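PDB 4URP: fatty acid repression mutant protein 2 from Saccharomyces cerevisiae, which reduces nitro compounds such as 4-nitroquinoline N-oxide with NADH as an FMN-dependent type II nitroreductase, and takes part in oxidative stress response and negative regulation of fatty acid metabolism. Local coordinates for residues T44-N53 and F117-V128; I17-P25 and C86-V94. All coordinates share one frame; numbering follows the deposited sequence.

Contact 1. Residues T44-N53 and F117-V128; sequences TPTAFNSQVN and FPTCAAHTTGAV
Thr44 begins beside Val128, with CA of Thr44 6.6 Å from CA of Val128, and the loop 44-53 then runs against the direction of the helix as far as Ala47 and Cys120. It turns there and comes back along the helix, bringing CA of Asn53 within 5.7 Å of CA of Thr125. A loop that doubles back along one side of a helix in this way illustrates how side chains can fix an irregular segment on a helix.

Thr124 sits between the two passes. Its OG1 is turned opposite the backbone N (chi1 -179°) and gives a weak hydrogen bond to Pro45 O on the outgoing pass, OG1 to O 3.3 Å. From the returning pass Asn53 offers ND2, a weak and strongly bent donor, to the same Thr124 OG1 at 2.8 Å. ND2 of Asn53 also reaches Thr124 O at 3.1 Å, again weakly.

Thr46 presses CG2 against both branches of Thr124 and keeps OG1 for its own loop, where Gln51 N donates to Thr46 OG1 across 2.7 Å at 155°. With an alanine here, the Gln51 N-H would probably lose its acceptor and the turn one of its internal bonds, while Thr124 would lose a methyl neighbour.

Apolar contacts complete the fit. Ala47 CB meets Cys120 CB at 3.7 Å, Val52 CG2 touches Ala121 CB, and the side chains of Phe48 and Phe117 are nearly perpendicular, meeting edge to edge near the first residues of 117-128. Thr44 packs on CG1 of Val128, its hydroxyl bonded to Ile40 O. The second subunit packs on Pro45 and Ala127. Thr124 OG1 thus donates weakly to one pass of the loop and accepts weakly from the other, and its carbonyl takes a further weak bond from Asn53.

Contact 2. Residues I17-P25 and C86-V94; sequences IYNLKPELP and CRDEAYGSV
Pro22 and Tyr91 bring two irregular backbone features together: an inverse gamma turn centred on Pro22 and a classic beta bulge, in which Tyr91 and Gly92 both face Phe172 at the start of strand 92-99. The setting is the entrance of an inner strand of the antiparallel sheet of this nitroreductase fold, flanked by 55-59 and 164-172, and it shows how a loop can close over a strand entrance through van der Waals contact, with no hydrogen bond between the two segments.

The inner part is apolar. Leu20 CD2 rests on Ala90 CB at 3.8 Å, and both side chains also touch Val171 of the neighbouring strand, which makes this the buried side. Next along the chain, the ring of Pro22 lies over the backbone of Glu89 and Ala90, its CD 3.3 Å from Glu89 O. Glu89 itself holds CB against the Leu20 carbonyl and extends its chain past it, OE1 ending near the carbonyl oxygens of both Leu20 and Tyr18 with no bond to either.

Tyr91 carries the outer part. With CG opposite the backbone N (chi1 -165°), its ring lies alongside residues 22-24. Pro22 O comes to the ring edge, near its plane, at 3.6 Å from CD1 of Tyr91, whereas Glu23 O approaches the same CD1 obliquely. Val59 of strand 55-59 touches Tyr91 as well, tying the ring to the sheet.

Farther out the loop is more open. Lys21 points away from the contact and donates from NZ to a lone pair of Asn19 OD1, 2.6 Å apart in the carbonyl plane. Past Glu23, Leu24 swings its end back to the ring: it runs alongside the tyrosine with its end in the same direction, and Leu24 CD1 stops 3.7 Å from Tyr91 OH.

In the fold
Strand 92-99 relates the two contacts. Its entrance belongs to contact 2, while its later half meets contact 1, where Val52 pairs through its backbone with Asp99 and Val128 packs on Phe96. The centres of the contacts lie 28 Å apart on opposite sides of the chain's centre, yet their nearest atoms are about 7 Å from each other and do not touch. Their segments alternate along the sequence. Contact 1 borders the second subunit, whereas contact 2 meets no other protein chain. Each subunit binds one FMN, and in nitroreductases the flavin generally sits at the dimer interface; of the two contacts, contact 1 is the one on the dimer side.

Contact 1. Residues T44-N53 and F117-V128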
# COMPACT_ATOMS: atom_id res chain seq x y z
N THR A 44 1.74 4.49 -9.62
CA THR A 44 1.00 3.60 -8.74
C THR A 44 -0.37 3.26 -9.29
O THR A 44 -1.16 4.15 -9.60
CB THR A 44 0.86 4.19 -7.33
OG1 THR A 44 0.82 5.62 -7.41
CG2 THR A 44 2.04 3.77 -6.47
N PRO A 45 -0.66 1.96 -9.41
CA PRO A 45 -1.91 1.43 -9.95
C PRO A 45 -3.09 1.66 -9.02
O PRO A 45 -3.12 1.12 -7.91
CB PRO A 45 -1.64 -0.08 -10.06
CG PRO A 45 -0.18 -0.22 -9.92
CD PRO A 45 0.27 0.88 -9.05
N THR A 46 -4.05 2.46 -9.46
CA THR A 46 -5.32 2.57 -8.76
C THR A 46 -6.28 1.61 -9.43
O THR A 46 -6.34 1.55 -10.67
CB THR A 46 -5.88 3.99 -8.83
OG1 THR A 46 -6.01 4.38 -10.20
CG2 THR A 46 -4.95 4.97 -8.12
N ALA A 47 -7.02 0.86 -8.63
CA ALA A 47 -7.95 -0.14 -9.15
C ALA A 47 -8.96 0.48 -10.09
O ALA A 47 -9.68 1.41 -9.71
CB ALA A 47 -8.65 -0.85 -8.00
N PHE A 48 -8.99 -0.02 -11.32
CA PHE A 48 -9.90 0.45 -12.36
C PHE A 48 -9.61 1.88 -12.81
O PHE A 48 -10.53 2.67 -13.03
CB PHE A 48 -11.36 0.29 -11.94
CG PHE A 48 -11.66 -1.03 -11.29
CD1 PHE A 48 -11.11 -2.20 -11.77
CD2 PHE A 48 -12.50 -1.10 -10.18
CE1 PHE A 48 -11.38 -3.41 -11.17
CE2 PHE A 48 -12.77 -2.31 -9.58
CZ PHE A 48 -12.21 -3.46 -10.08
N ASN A 49 -8.32 2.19 -12.93
CA ASN A 49 -7.81 3.52 -13.30
C ASN A 49 -8.57 4.71 -12.72
O ASN A 49 -8.84 5.69 -13.41
CB ASN A 49 -7.64 3.69 -14.82
CG ASN A 49 -6.19 3.84 -15.22
OD1 ASN A 49 -5.29 3.44 -14.48
ND2 ASN A 49 -5.96 4.43 -16.39
N SER A 50 -8.90 4.61 -11.44
CA SER A 50 -9.62 5.68 -10.75
C SER A 50 -8.72 6.89 -10.53
O SER A 50 -9.18 8.03 -10.54
CB SER A 50 -10.19 5.18 -9.43
OG SER A 50 -9.17 4.58 -8.63
N GLN A 51 -7.43 6.62 -10.32
CA GLN A 51 -6.43 7.66 -10.12
C GLN A 51 -6.84 8.64 -9.02
O GLN A 51 -6.86 9.85 -9.23
CB GLN A 51 -6.17 8.39 -11.44
CG GLN A 51 -5.71 7.47 -12.56
CD GLN A 51 -5.57 8.17 -13.90
OE1 GLN A 51 -5.59 9.40 -13.97
NE2 GLN A 51 -5.43 7.39 -14.96
N VAL A 52 -7.16 8.10 -7.85
CA VAL A 52 -7.74 8.88 -6.77
C VAL A 52 -6.72 9.49 -5.82
O VAL A 52 -6.99 10.52 -5.20
CB VAL A 52 -8.73 8.03 -5.95
CG1 VAL A 52 -9.95 7.67 -6.78
CG2 VAL A 52 -8.05 6.79 -5.41
N ASN A 53 -5.56 8.86 -5.70
CA ASN A 53 -4.57 9.33 -4.74
C ASN A 53 -3.73 10.49 -5.25
O ASN A 53 -3.12 10.41 -6.32
CB ASN A 53 -3.70 8.18 -4.25
CG ASN A 53 -3.25 7.27 -5.37
OD1 ASN A 53 -3.34 7.62 -6.55
ND2 ASN A 53 -2.76 6.09 -5.01
N PHE A 117 -14.96 -0.05 -3.76
CA PHE A 117 -14.40 1.22 -4.22
C PHE A 117 -13.74 2.06 -3.12
O PHE A 117 -12.65 2.58 -3.33
CB PHE A 117 -15.46 2.04 -4.97
CG PHE A 117 -16.04 1.33 -6.15
CD1 PHE A 117 -15.23 0.58 -6.98
CD2 PHE A 117 -17.40 1.39 -6.42
CE1 PHE A 117 -15.75 -0.07 -8.06
CE2 PHE A 117 -17.93 0.73 -7.50
CZ PHE A 117 -17.10 0.00 -8.32
N PRO A 118 -14.40 2.20 -1.96
CA PRO A 118 -13.68 2.91 -0.89
C PRO A 118 -12.48 2.11 -0.40
O PRO A 118 -11.52 2.68 0.10
CB PRO A 118 -14.73 3.01 0.22
CG PRO A 118 -16.02 2.92 -0.48
CD PRO A 118 -15.80 1.96 -1.59
N THR A 119 -12.55 0.79 -0.53
CA THR A 119 -11.50 -0.08 -0.02
C THR A 119 -10.36 -0.20 -1.02
O THR A 119 -9.20 -0.34 -0.63
CB THR A 119 -12.07 -1.48 0.35
OG1 THR A 119 -11.85 -1.73 1.74
CG2 THR A 119 -11.42 -2.59 -0.47
N CYS A 120 -10.69 -0.10 -2.31
CA CYS A 120 -9.68 -0.17 -3.36
C CYS A 120 -8.87 1.11 -3.41
O CYS A 120 -7.76 1.14 -3.96
CB CYS A 120 -10.33 -0.45 -4.72
SG CYS A 120 -10.61 -2.20 -5.06
N ALA A 121 -9.42 2.18 -2.84
CA ALA A 121 -8.74 3.46 -2.77
C ALA A 121 -7.81 3.50 -1.57
O ALA A 121 -6.77 4.15 -1.60
CB ALA A 121 -9.75 4.59 -2.70
N ALA A 122 -8.20 2.80 -0.51
CA ALA A 122 -7.38 2.72 0.69
C ALA A 122 -6.17 1.84 0.44
O ALA A 122 -5.12 2.02 1.05
CB ALA A 122 -8.20 2.17 1.85
N HIS A 123 -6.32 0.89 -0.48
CA HIS A 123 -5.21 0.04 -0.88
C HIS A 123 -4.14 0.84 -1.59
O HIS A 123 -2.96 0.77 -1.24
CB HIS A 123 -5.70 -1.07 -1.81
CG HIS A 123 -6.43 -2.17 -1.10
ND1 HIS A 123 -7.62 -1.98 -0.42
CD2 HIS A 123 -6.14 -3.49 -0.96
CE1 HIS A 123 -8.02 -3.11 0.09
NE2 HIS A 123 -7.14 -4.06 -0.22
N THR A 124 -4.55 1.61 -2.59
CA THR A 124 -3.59 2.30 -3.44
C THR A 124 -2.93 3.50 -2.75
O THR A 124 -1.81 3.87 -3.10
CB THR A 124 -4.22 2.77 -4.76
OG1 THR A 124 -3.22 3.42 -5.55
CG2 THR A 124 -5.36 3.73 -4.50
N THR A 125 -3.61 4.09 -1.78
CA THR A 125 -3.04 5.23 -1.08
C THR A 125 -1.93 4.78 -0.13
O THR A 125 -0.96 5.50 0.08
CB THR A 125 -4.09 6.06 -0.32
OG1 THR A 125 -3.47 7.22 0.24
CG2 THR A 125 -4.73 5.25 0.79
N GLY A 126 -2.08 3.59 0.42
CA GLY A 126 -1.06 3.02 1.29
C GLY A 126 0.03 2.40 0.45
O GLY A 126 1.07 1.99 0.97
N ALA A 127 -0.20 2.34 -0.86
CA ALA A 127 0.76 1.79 -1.80
C ALA A 127 1.76 2.86 -2.21
O ALA A 127 2.90 2.56 -2.58
CB ALA A 127 0.04 1.25 -3.03
N VAL A 128 1.34 4.12 -2.15
CA VAL A 128 2.23 5.24 -2.44
C VAL A 128 2.90 5.71 -1.16
O VAL A 128 3.97 6.32 -1.19
CB VAL A 128 1.48 6.41 -3.10
CG1 VAL A 128 0.47 5.89 -4.11
CG2 VAL A 128 0.78 7.28 -2.07

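Contact 2. Residues I17-P25 and C86-V94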
# COMPACT_ATOMS: atom_id res chain seq x y z
N ILE A 17 11.77 7.08 11.89
CA ILE A 17 12.85 7.89 12.42
C ILE A 17 12.31 9.15 13.06
O ILE A 17 11.65 9.96 12.41
CB ILE A 17 13.83 8.29 11.31
CG1 ILE A 17 14.58 7.07 10.79
CG2 ILE A 17 14.81 9.32 11.82
CD1 ILE A 17 15.52 6.47 11.79
N TYR A 18 12.59 9.32 14.35
CA TYR A 18 12.16 10.51 15.07
C TYR A 18 13.32 11.46 15.26
O TYR A 18 13.12 12.66 15.48
CB TYR A 18 11.54 10.13 16.41
CG TYR A 18 10.31 9.26 16.28
CD1 TYR A 18 9.12 9.80 15.82
CD2 TYR A 18 10.34 7.92 16.62
CE1 TYR A 18 7.99 9.02 15.70
CE2 TYR A 18 9.21 7.13 16.50
CZ TYR A 18 8.04 7.68 16.04
OH TYR A 18 6.91 6.91 15.92
N ASN A 19 14.54 10.93 15.20
CA ASN A 19 15.74 11.76 15.20
C ASN A 19 15.78 12.59 13.93
O ASN A 19 16.24 12.12 12.89
CB ASN A 19 16.99 10.90 15.31
CG ASN A 19 18.26 11.69 15.02
OD1 ASN A 19 18.44 12.80 15.53
ND2 ASN A 19 19.13 11.13 14.19
N LEU A 20 15.30 13.82 14.01
CA LEU A 20 15.17 14.65 12.82
C LEU A 20 15.73 16.05 13.00
O LEU A 20 15.45 16.73 13.99
CB LEU A 20 13.70 14.74 12.41
CG LEU A 20 13.34 14.19 11.03
CD1 LEU A 20 13.79 12.75 10.88
CD2 LEU A 20 11.85 14.32 10.78
N LYS A 21 16.53 16.48 12.03
CA LYS A 21 16.95 17.86 11.93
C LYS A 21 16.45 18.35 10.59
O LYS A 21 16.35 17.57 9.65
CB LYS A 21 18.47 17.98 12.03
CG LYS A 21 19.07 17.43 13.31
CD LYS A 21 19.50 15.98 13.14
CE LYS A 21 20.11 15.43 14.41
NZ LYS A 21 20.45 13.98 14.30
N PRO A 22 16.12 19.65 10.49
CA PRO A 22 15.71 20.21 9.20
C PRO A 22 16.86 20.15 8.19
O PRO A 22 17.48 21.17 7.89
CB PRO A 22 15.39 21.66 9.55
CG PRO A 22 14.99 21.62 10.98
CD PRO A 22 15.87 20.58 11.60
N GLU A 23 17.13 18.95 7.69
CA GLU A 23 18.26 18.73 6.79
C GLU A 23 17.82 18.73 5.33
O GLU A 23 16.73 18.27 4.99
CB GLU A 23 18.99 17.44 7.14
CG GLU A 23 18.10 16.23 7.26
CD GLU A 23 18.73 15.12 8.07
OE1 GLU A 23 19.88 14.75 7.77
OE2 GLU A 23 18.08 14.63 9.02
N LEU A 24 18.70 19.25 4.48
CA LEU A 24 18.41 19.43 3.06
C LEU A 24 17.98 18.15 2.32
O LEU A 24 16.94 18.16 1.65
CB LEU A 24 19.58 20.13 2.36
CG LEU A 24 19.33 20.67 0.95
CD1 LEU A 24 18.51 21.95 1.00
CD2 LEU A 24 20.65 20.91 0.24
N PRO A 25 18.75 17.05 2.41
CA PRO A 25 20.06 16.83 3.05
C PRO A 25 21.23 17.04 2.10
O PRO A 25 21.09 17.66 1.05
CB PRO A 25 19.98 15.36 3.48
CG PRO A 25 19.16 14.74 2.44
CD PRO A 25 18.16 15.77 1.98
N CYS A 86 7.53 17.87 15.34
CA CYS A 86 7.42 17.73 13.90
C CYS A 86 7.56 19.09 13.22
O CYS A 86 7.94 19.18 12.05
CB CYS A 86 6.09 17.10 13.51
SG CYS A 86 6.05 15.29 13.62
N ARG A 87 7.27 20.16 13.97
CA ARG A 87 7.37 21.51 13.43
C ARG A 87 8.62 22.23 13.91
O ARG A 87 8.83 23.40 13.60
CB ARG A 87 6.13 22.33 13.77
CG ARG A 87 5.72 22.27 15.22
CD ARG A 87 5.96 23.59 15.94
NE ARG A 87 5.52 23.52 17.33
CZ ARG A 87 5.64 24.51 18.21
NH1 ARG A 87 6.21 25.66 17.85
NH2 ARG A 87 5.21 24.36 19.45
N ASP A 88 9.46 21.53 14.67
CA ASP A 88 10.69 22.14 15.17
C ASP A 88 11.90 21.24 14.93
O ASP A 88 13.01 21.55 15.36
CB ASP A 88 10.56 22.43 16.67
CG ASP A 88 9.46 23.42 16.97
OD1 ASP A 88 9.28 24.37 16.18
OD2 ASP A 88 8.78 23.25 18.00
N GLU A 89 11.68 20.13 14.23
CA GLU A 89 12.76 19.18 13.99
C GLU A 89 12.78 18.67 12.55
O GLU A 89 13.76 18.07 12.11
CB GLU A 89 12.66 18.00 14.96
CG GLU A 89 12.82 18.40 16.42
CD GLU A 89 12.85 17.21 17.35
OE1 GLU A 89 13.24 16.11 16.89
OE2 GLU A 89 12.50 17.37 18.53
N ALA A 90 11.70 18.91 11.82
CA ALA A 90 11.57 18.39 10.46
C ALA A 90 11.75 19.47 9.41
O ALA A 90 11.42 20.64 9.63
CB ALA A 90 10.24 17.70 10.29
N TYR A 91 12.26 19.07 8.25
CA TYR A 91 12.43 19.99 7.13
C TYR A 91 11.07 20.27 6.52
O TYR A 91 10.81 21.38 6.05
CB TYR A 91 13.38 19.40 6.09
CG TYR A 91 13.88 20.41 5.08
CD1 TYR A 91 14.95 21.24 5.38
CD2 TYR A 91 13.30 20.52 3.82
CE1 TYR A 91 15.43 22.16 4.46
CE2 TYR A 91 13.77 21.43 2.89
CZ TYR A 91 14.83 22.25 3.22
OH TYR A 91 15.30 23.17 2.30
N GLY A 92 10.20 19.27 6.53
CA GLY A 92 8.86 19.40 6.00
C GLY A 92 8.08 18.12 6.17
O GLY A 92 8.46 17.25 6.96
N SER A 93 6.99 17.98 5.43
CA SER A 93 6.18 16.78 5.51
C SER A 93 5.40 16.53 4.23
O SER A 93 4.81 17.45 3.65
CB SER A 93 5.21 16.85 6.69
OG SER A 93 4.15 17.75 6.42
N VAL A 94 5.41 15.28 3.78
CA VAL A 94 4.60 14.87 2.65
C VAL A 94 3.27 14.35 3.18
O VAL A 94 3.23 13.49 4.04
CB VAL A 94 5.27 13.74 1.86
CG1 VAL A 94 4.49 13.45 0.59
CG2 VAL A 94 6.71 14.10 1.54